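Local structure of acetylserotonin O-methyltransferase (Homo sapiens, 4A6D) at residues Ile146-Ser149 against Glu150-Leu154; Ala194-Cys197 against Met198-Tyr201; Ser300-Met303 against Leu304-Glu308. The protein catalyses the final step of melatonin synthesis, transferring a methyl group from S-adenosylmethionine to the hydroxyl of N-acetylserotonin, and works as a homodimer. All coordinates share one frame; numbering follows the deposited sequence.

Overall arrangement
Going down the chain from the N terminus, the three contacts come in series and none nests in or crosses another. Contact 1 makes the tight turn between helix 142-146 and helix 150-161 and brings Tyr-147 to S-adenosylmethionine. Contact 2 is the last two turns of helix 192-200, inside the beta-alpha-beta unit that joins strands 182-186 and 205-210. Contact 3 lies at the C-terminal part of helix 294-305 and runs on to Glu-308, at the substrate site, next to the second subunit. Contacts 1 and 3 are neighbours, with nearest atoms about 5 Å apart but no touch. Contact 2 lies on the far side of the chain's centre from contact 3, their centres about 30 Å apart.

Contact 1 (Ile146-Ser149 against Glu150-Leu154); sequences IYRS and EGERL. With SAM (S-adenosylmethionine), chain D.
Tyr-147 lays one face of its ring against the side chain of Arg-153, and this is the close-packed part of the turn. Arg-153 CG stands 3.9 Å from the centroid of the Tyr-147 ring, a CH-pi contact displaced toward the CG-CD1 side of the rim, with the two side chains crossing at about a right angle. Beyond CG the arginine chain bends (chi3 -58°) and carries NH1 to Glu-150 OE1, 2.7 Å away, in a salt bridge whose hydrogen bond is weak. Phe-143 and Phe-156 also meet the tyrosine ring, and Val-214 of helix 212-221 touches it.

The cap is well bonded too. Ser-149, at the N-cap of helix 150-161, accepts from Glu-152 N through OG at 3.3 Å, while Ser-149 O takes Arg-153 N at 2.9 Å. The loose part is the Arg-148 and Glu-152 pair, on a partly exposed side: Glu-152 OE1 lies 3.2 Å from Arg-148 NH1 but well out of the guanidinium plane, so charge alone attracts them.

At the buried tip of the ring, Tyr-147 OH donates to O2' of S-adenosylmethionine over 2.7 Å, with O2' in the ring plane, which would hold the ring's orientation and the O2' hydroxyl of the ribose. Arg-153 NE, buried here, has no polar partner in the model, which implies that this arginine meets the tyrosine through its carbon chain and spends its charge on Glu-150.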
loop_
_atom_site.group_PDB
_atom_site.type_symbol
_atom_site.label_atom_id
_atom_site.label_comp_id
_atom_site.label_asym_id
_atom_site.label_seq_id
_atom_site.Cartn_x
_atom_site.Cartn_y
_atom_site.Cartn_z
ATOM N N ILE A 146 -12.544 2.201 -18.177
ATOM C CA ILE A 146 -13.092 2.039 -16.815
ATOM C C ILE A 146 -14.177 0.914 -16.794
ATOM O O ILE A 146 -14.184 0.109 -15.859
ATOM C CB ILE A 146 -13.587 3.409 -16.237
ATOM C CG1 ILE A 146 -12.396 4.372 -16.006
ATOM C CG2 ILE A 146 -14.429 3.231 -14.964
ATOM C CD1 ILE A 146 -12.753 5.820 -15.725
ATOM N N TYR A 147 -15.081 0.861 -17.817
ATOM C CA TYR A 147 -16.116 -0.182 -17.938
ATOM C C TYR A 147 -15.706 -1.200 -19.026
ATOM O O TYR A 147 -16.441 -1.434 -19.993
ATOM C CB TYR A 147 -17.513 0.410 -18.230
ATOM C CG TYR A 147 -17.940 1.600 -17.394
ATOM C CD1 TYR A 147 -17.793 1.596 -16.010
ATOM C CD2 TYR A 147 -18.583 2.688 -17.977
ATOM C CE1 TYR A 147 -18.228 2.668 -15.233
ATOM C CE2 TYR A 147 -19.011 3.773 -17.210
ATOM C CZ TYR A 147 -18.842 3.753 -15.836
ATOM O OH TYR A 147 -19.268 4.812 -15.071
ATOM N N ARG A 148 -14.515 -1.805 -18.854
ATOM C CA ARG A 148 -13.941 -2.787 -19.780
ATOM C C ARG A 148 -14.740 -4.110 -19.919
ATOM O O ARG A 148 -14.481 -4.878 -20.852
ATOM C CB ARG A 148 -12.423 -2.992 -19.545
ATOM C CG ARG A 148 -11.972 -3.106 -18.091
ATOM C CD ARG A 148 -10.461 -3.244 -17.984
ATOM N NE ARG A 148 -10.035 -3.585 -16.622
ATOM C CZ ARG A 148 -9.883 -4.826 -16.167
ATOM N NH1 ARG A 148 -10.110 -5.867 -16.961
ATOM N NH2 ARG A 148 -9.506 -5.036 -14.912
ATOM N N SER A 149 -15.737 -4.338 -19.014
ATOM C CA SER A 149 -16.681 -5.477 -18.987
ATOM C C SER A 149 -17.957 -5.155 -18.158
ATOM O O SER A 149 -17.942 -4.215 -17.353
ATOM C CB SER A 149 -16.002 -6.763 -18.507
ATOM O OG SER A 149 -16.239 -7.058 -17.139
ATOM N N GLU A 150 -19.047 -5.944 -18.357
ATOM C CA GLU A 150 -20.328 -5.798 -17.649
ATOM C C GLU A 150 -20.179 -5.928 -16.118
ATOM O O GLU A 150 -20.629 -5.042 -15.386
ATOM C CB GLU A 150 -21.368 -6.789 -18.193
ATOM C CG GLU A 150 -22.156 -6.248 -19.376
ATOM C CD GLU A 150 -23.571 -5.787 -19.072
ATOM O OE1 GLU A 150 -23.771 -5.059 -18.072
ATOM O OE2 GLU A 150 -24.485 -6.155 -19.846
ATOM N N GLY A 151 -19.514 -6.998 -15.667
ATOM C CA GLY A 151 -19.244 -7.272 -14.259
ATOM C C GLY A 151 -18.334 -6.236 -13.627
ATOM O O GLY A 151 -18.410 -5.991 -12.416
ATOM N N GLU A 152 -17.464 -5.617 -14.457
ATOM C CA GLU A 152 -16.534 -4.565 -14.049
ATOM C C GLU A 152 -17.268 -3.210 -13.952
ATOM O O GLU A 152 -16.922 -2.384 -13.106
ATOM C CB GLU A 152 -15.287 -4.539 -14.960
ATOM C CG GLU A 152 -14.297 -5.663 -14.634
ATOM C CD GLU A 152 -13.646 -6.456 -15.763
ATOM O OE1 GLU A 152 -13.347 -5.862 -16.824
ATOM O OE2 GLU A 152 -13.417 -7.676 -15.578
ATOM N N ARG A 153 -18.328 -3.019 -14.758
ATOM C CA ARG A 153 -19.166 -1.817 -14.693
ATOM C C ARG A 153 -20.073 -1.883 -13.452
ATOM O O ARG A 153 -20.200 -0.875 -12.757
ATOM C CB ARG A 153 -19.989 -1.655 -15.953
ATOM C CG ARG A 153 -20.772 -0.344 -16.005
ATOM C CD ARG A 153 -21.879 -0.399 -17.021
ATOM N NE ARG A 153 -21.375 -0.698 -18.360
ATOM C CZ ARG A 153 -21.566 -1.850 -18.994
ATOM N NH1 ARG A 153 -22.235 -2.834 -18.406
ATOM N NH2 ARG A 153 -21.087 -2.028 -20.214
ATOM N N LEU A 154 -20.657 -3.075 -13.150
ATOM C CA LEU A 154 -21.464 -3.304 -11.945
ATOM C C LEU A 154 -20.606 -3.041 -10.697
ATOM O O LEU A 154 -21.051 -2.302 -9.816
ATOM C CB LEU A 154 -22.071 -4.726 -11.901
ATOM C CG LEU A 154 -22.911 -5.092 -10.653
ATOM C CD1 LEU A 154 -24.066 -4.100 -10.420
ATOM C CD2 LEU A 154 -23.451 -6.496 -10.754
HETATM N N SAM D . -21.789 10.910 -9.533
HETATM C CA SAM D . -21.449 9.531 -9.116
HETATM C C SAM D . -20.796 9.357 -7.729
HETATM O O SAM D . -20.146 10.281 -7.286
HETATM O OXT SAM D . -20.898 8.299 -7.028
HETATM C CB SAM D . -20.635 8.929 -10.233
HETATM C CG SAM D . -19.235 9.538 -10.372
HETATM S SD SAM D . -18.349 8.618 -11.682
HETATM C CE SAM D . -16.703 9.097 -11.350
HETATM C "C5'" SAM D . -18.543 9.673 -13.155
HETATM C "C4'" SAM D . -19.908 9.295 -13.751
HETATM O "O4'" SAM D . -19.998 10.038 -14.954
HETATM C "C3'" SAM D . -20.002 7.768 -14.135
HETATM O "O3'" SAM D . -21.202 7.173 -13.614
HETATM C "C2'" SAM D . -19.920 7.812 -15.696
HETATM O "O2'" SAM D . -20.578 6.777 -16.427
HETATM C "C1'" SAM D . -20.562 9.182 -15.980
HETATM N N9 SAM D . -20.199 9.717 -17.309
HETATM C C8 SAM D . -18.923 9.762 -17.865
HETATM N N7 SAM D . -18.972 10.309 -19.043
HETATM C C5 SAM D . -20.293 10.604 -19.360
HETATM C C6 SAM D . -20.972 11.162 -20.460
HETATM N N6 SAM D . -20.250 11.608 -21.516
HETATM N N1 SAM D . -22.339 11.343 -20.395
HETATM C C2 SAM D . -23.057 10.903 -19.352
HETATM N N3 SAM D . -22.436 10.356 -18.297
HETATM C C4 SAM D . -21.095 10.242 -18.227
#

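Contact 2 (Ala194-Cys197 against Met198-Tyr201); sequences AKEC and MSLY
Helix 192-200, the connection between strands 182-186 and 205-210, finishes here, and its last turn is closed by Cys-197 O, which accepts Tyr-201 N at 2.8 Å. One turn earlier Ala-194 O takes Met-198 N at 3.0 Å. Glu-196 O is gripped twice: Leu-200 N reaches it at 3.1 Å as the ordinary helical bond, and Ser-199 OG donates to it at 2.8 Å. With chi1 at 59°, the serine hydroxyl folds back between its own backbone N and carbonyl carbon, which brings it within reach of the preceding turn.

In this Rossmann-like methyltransferase domain the helix packs on the sheet, with Ala-194 and Met-198 meeting Ile-206 of strand 205-210. Met-198 is bent at chi2 and chi3, curling its CE back to Cys-197 CB at 3.9 Å. From Cys-197 the SG approaches Tyr-201 obliquely, 4.2 Å from CD2, in a sulfur-aromatic contact, while Tyr-201 OH is hydrogen-bonded to Leu-172 O. On another flank Glu-196 bends at chi2 until OE2 lies 3.6 Å from Leu-200 CD1, the two side chains passing at a slant, and both of them also touch Leu-172 of helix 164-173.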
loop_
_atom_site.group_PDB
_atom_site.type_symbol
_atom_site.label_atom_id
_atom_site.label_comp_id
_atom_site.label_asym_id
_atom_site.label_seq_id
_atom_site.Cartn_x
_atom_site.Cartn_y
_atom_site.Cartn_z
ATOM N N ALA A 194 -28.949 10.641 -5.567
ATOM C CA ALA A 194 -30.309 11.075 -5.898
ATOM C C ALA A 194 -31.322 10.491 -4.920
ATOM O O ALA A 194 -32.226 11.202 -4.517
ATOM C CB ALA A 194 -30.657 10.669 -7.309
ATOM N N LYS A 195 -31.167 9.218 -4.518
ATOM C CA LYS A 195 -32.043 8.560 -3.540
ATOM C C LYS A 195 -31.997 9.331 -2.217
ATOM O O LYS A 195 -33.049 9.584 -1.624
ATOM C CB LYS A 195 -31.626 7.093 -3.320
ATOM C CG LYS A 195 -32.397 6.070 -4.162
ATOM C CD LYS A 195 -31.687 4.695 -4.203
ATOM C CE LYS A 195 -32.628 3.523 -4.419
ATOM N NZ LYS A 195 -31.904 2.275 -4.787
ATOM N N GLU A 196 -30.786 9.754 -1.801
ATOM C CA GLU A 196 -30.539 10.519 -0.579
ATOM C C GLU A 196 -31.130 11.905 -0.701
ATOM O O GLU A 196 -31.799 12.373 0.225
ATOM C CB GLU A 196 -29.028 10.594 -0.283
ATOM C CG GLU A 196 -28.653 11.440 0.925
ATOM C CD GLU A 196 -28.910 10.826 2.285
ATOM O OE1 GLU A 196 -28.232 9.827 2.620
ATOM O OE2 GLU A 196 -29.728 11.390 3.047
ATOM N N CYS A 197 -30.908 12.549 -1.854
ATOM C CA CYS A 197 -31.417 13.883 -2.157
ATOM C C CYS A 197 -32.941 13.989 -2.008
ATOM O O CYS A 197 -33.429 14.922 -1.366
ATOM C CB CYS A 197 -30.953 14.323 -3.537
ATOM S SG CYS A 197 -30.826 16.111 -3.724
ATOM N N MET A 198 -33.671 12.993 -2.533
ATOM C CA MET A 198 -35.120 12.904 -2.473
ATOM C C MET A 198 -35.716 12.671 -1.090
ATOM O O MET A 198 -36.798 13.173 -0.816
ATOM C CB MET A 198 -35.644 11.934 -3.524
ATOM C CG MET A 198 -35.315 12.380 -4.938
ATOM S SD MET A 198 -35.929 14.040 -5.377
ATOM C CE MET A 198 -34.426 15.052 -5.248
ATOM N N SER A 199 -35.021 11.950 -0.209
ATOM C CA SER A 199 -35.500 11.744 1.162
ATOM C C SER A 199 -35.273 13.038 1.958
ATOM O O SER A 199 -36.117 13.424 2.773
ATOM C CB SER A 199 -34.789 10.564 1.820
ATOM O OG SER A 199 -33.389 10.765 1.870
ATOM N N LEU A 200 -34.151 13.726 1.668
ATOM C CA LEU A 200 -33.771 14.995 2.275
ATOM C C LEU A 200 -34.692 16.127 1.826
ATOM O O LEU A 200 -35.072 16.960 2.654
ATOM C CB LEU A 200 -32.314 15.334 1.939
ATOM C CG LEU A 200 -31.249 14.697 2.793
ATOM C CD1 LEU A 200 -29.893 14.923 2.201
ATOM C CD2 LEU A 200 -31.285 15.249 4.201
ATOM N N TYR A 201 -35.070 16.144 0.527
ATOM C CA TYR A 201 -35.954 17.168 -0.051
ATOM C C TYR A 201 -37.264 16.555 -0.593
ATOM O O TYR A 201 -37.384 16.259 -1.788
ATOM C CB TYR A 201 -35.210 18.023 -1.096
ATOM C CG TYR A 201 -33.999 18.742 -0.530
ATOM C CD1 TYR A 201 -34.135 19.963 0.134
ATOM C CD2 TYR A 201 -32.727 18.165 -0.582
ATOM C CE1 TYR A 201 -33.030 20.608 0.699
ATOM C CE2 TYR A 201 -31.613 18.816 -0.051
ATOM C CZ TYR A 201 -31.771 20.034 0.596
ATOM O OH TYR A 201 -30.687 20.701 1.109
#

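Contact 3 (Ser300-Met303 against Leu304-Glu308); sequences SLNM and LVQTE
Asn-302 OD1 is gripped by two N-H donors: Gln-306 NE2 at 2.7 Å, one helical turn on, and the indole NE1 of Trp-117. The glutamine bond is bent, with an angle of 132° at the hydrogen, and NE2 is slightly tilted from the plane of the asparagine carbonyl. The two amide planes stand 77° apart, so the groups meet nearly crosswise. Asn-302 gets there by setting CG opposite its backbone N (chi1 -178°), while Gln-306 runs out extended beyond CG. Both are substrate-binding residues, and their mutual bond ties the orientation of one amide to that of the other.

Beneath this pair Gln-306 N donates to Asn-302 O at 3.0 Å, from above the carbonyl plane. Thr-307 then turns its OG1 back to donate to Met-303 O at 2.9 Å. Its methyl CG2 rests 3.7 Å from Met-303 SD. The methionine chain, bent at chi2 and chi3, also touches His-255, the inferred catalytic base or acid, and Thr-307 touches Asp-256, another substrate-binding residue.

Toward the second subunit, Leu-301 CD1 meets Leu-304 CD2 at 3.8 Å. Ile-66 of that subunit packs on Leu-301 and its Gly-59 on Leu-304, while within the chain helices 103-117 and 120-126 lie against Leu-301 and Val-305.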
loop_
_atom_site.group_PDB
_atom_site.type_symbol
_atom_site.label_atom_id
_atom_site.label_comp_id
_atom_site.label_asym_id
_atom_site.label_seq_id
_atom_site.Cartn_x
_atom_site.Cartn_y
_atom_site.Cartn_z
ATOM N N SER A 300 -5.664 13.312 -5.936
ATOM C CA SER A 300 -5.291 14.048 -7.159
ATOM C C SER A 300 -4.274 13.236 -7.965
ATOM O O SER A 300 -4.352 13.190 -9.192
ATOM C CB SER A 300 -4.766 15.448 -6.842
ATOM O OG SER A 300 -4.732 16.245 -8.016
ATOM N N LEU A 301 -3.356 12.555 -7.257
ATOM C CA LEU A 301 -2.354 11.684 -7.851
ATOM C C LEU A 301 -3.020 10.436 -8.434
ATOM O O LEU A 301 -2.660 10.028 -9.539
ATOM C CB LEU A 301 -1.247 11.362 -6.855
ATOM C CG LEU A 301 0.003 10.649 -7.409
ATOM C CD1 LEU A 301 0.602 11.359 -8.636
ATOM C CD2 LEU A 301 1.023 10.481 -6.333
ATOM N N ASN A 302 -4.067 9.916 -7.761
ATOM C CA ASN A 302 -4.872 8.818 -8.285
ATOM C C ASN A 302 -5.599 9.223 -9.605
ATOM O O ASN A 302 -5.878 8.360 -10.434
ATOM C CB ASN A 302 -5.898 8.345 -7.257
ATOM C CG ASN A 302 -6.696 7.165 -7.784
ATOM O OD1 ASN A 302 -6.146 6.126 -8.170
ATOM N ND2 ASN A 302 -7.984 7.348 -7.970
ATOM N N MET A 303 -5.923 10.522 -9.791
ATOM C CA MET A 303 -6.565 11.010 -11.020
ATOM C C MET A 303 -5.527 11.051 -12.146
ATOM O O MET A 303 -5.875 10.812 -13.296
ATOM C CB MET A 303 -7.242 12.386 -10.824
ATOM C CG MET A 303 -8.452 12.373 -9.887
ATOM S SD MET A 303 -9.900 11.426 -10.455
ATOM C CE MET A 303 -9.661 9.911 -9.570
ATOM N N LEU A 304 -4.271 11.374 -11.823
ATOM C CA LEU A 304 -3.185 11.399 -12.792
ATOM C C LEU A 304 -2.925 9.965 -13.288
ATOM O O LEU A 304 -2.848 9.740 -14.493
ATOM C CB LEU A 304 -1.893 12.014 -12.195
ATOM C CG LEU A 304 -0.626 11.892 -13.068
ATOM C CD1 LEU A 304 -0.747 12.729 -14.354
ATOM C CD2 LEU A 304 0.599 12.291 -12.311
ATOM N N VAL A 305 -2.853 9.011 -12.352
ATOM C CA VAL A 305 -2.620 7.582 -12.604
ATOM C C VAL A 305 -3.791 6.931 -13.365
ATOM O O VAL A 305 -3.552 6.092 -14.224
ATOM C CB VAL A 305 -2.308 6.863 -11.255
ATOM C CG1 VAL A 305 -2.354 5.347 -11.385
ATOM C CG2 VAL A 305 -0.963 7.298 -10.702
ATOM N N GLN A 306 -5.034 7.329 -13.070
ATOM C CA GLN A 306 -6.217 6.705 -13.658
ATOM C C GLN A 306 -7.033 7.504 -14.703
ATOM O O GLN A 306 -7.190 7.024 -15.818
ATOM C CB GLN A 306 -7.118 6.127 -12.555
ATOM C CG GLN A 306 -6.631 4.769 -12.053
ATOM C CD GLN A 306 -7.595 4.157 -11.074
ATOM O OE1 GLN A 306 -8.600 3.531 -11.434
ATOM N NE2 GLN A 306 -7.296 4.310 -9.813
ATOM N N THR A 307 -7.579 8.669 -14.348
ATOM C CA THR A 307 -8.379 9.482 -15.244
ATOM C C THR A 307 -7.519 10.440 -16.109
ATOM O O THR A 307 -6.359 10.158 -16.394
ATOM C CB THR A 307 -9.416 10.251 -14.437
ATOM O OG1 THR A 307 -8.744 11.276 -13.711
ATOM C CG2 THR A 307 -10.261 9.354 -13.524
ATOM N N GLU A 308 -8.124 11.582 -16.520
ATOM C CA GLU A 308 -7.505 12.654 -17.314
ATOM C C GLU A 308 -7.482 13.946 -16.498
ATOM O O GLU A 308 -6.983 14.971 -16.972
ATOM C CB GLU A 308 -8.312 12.887 -18.590
ATOM C CG GLU A 308 -8.033 11.898 -19.708
ATOM C CD GLU A 308 -8.991 11.973 -20.886
ATOM O OE1 GLU A 308 -9.840 12.898 -20.927
ATOM O OE2 GLU A 308 -8.896 11.089 -21.768
#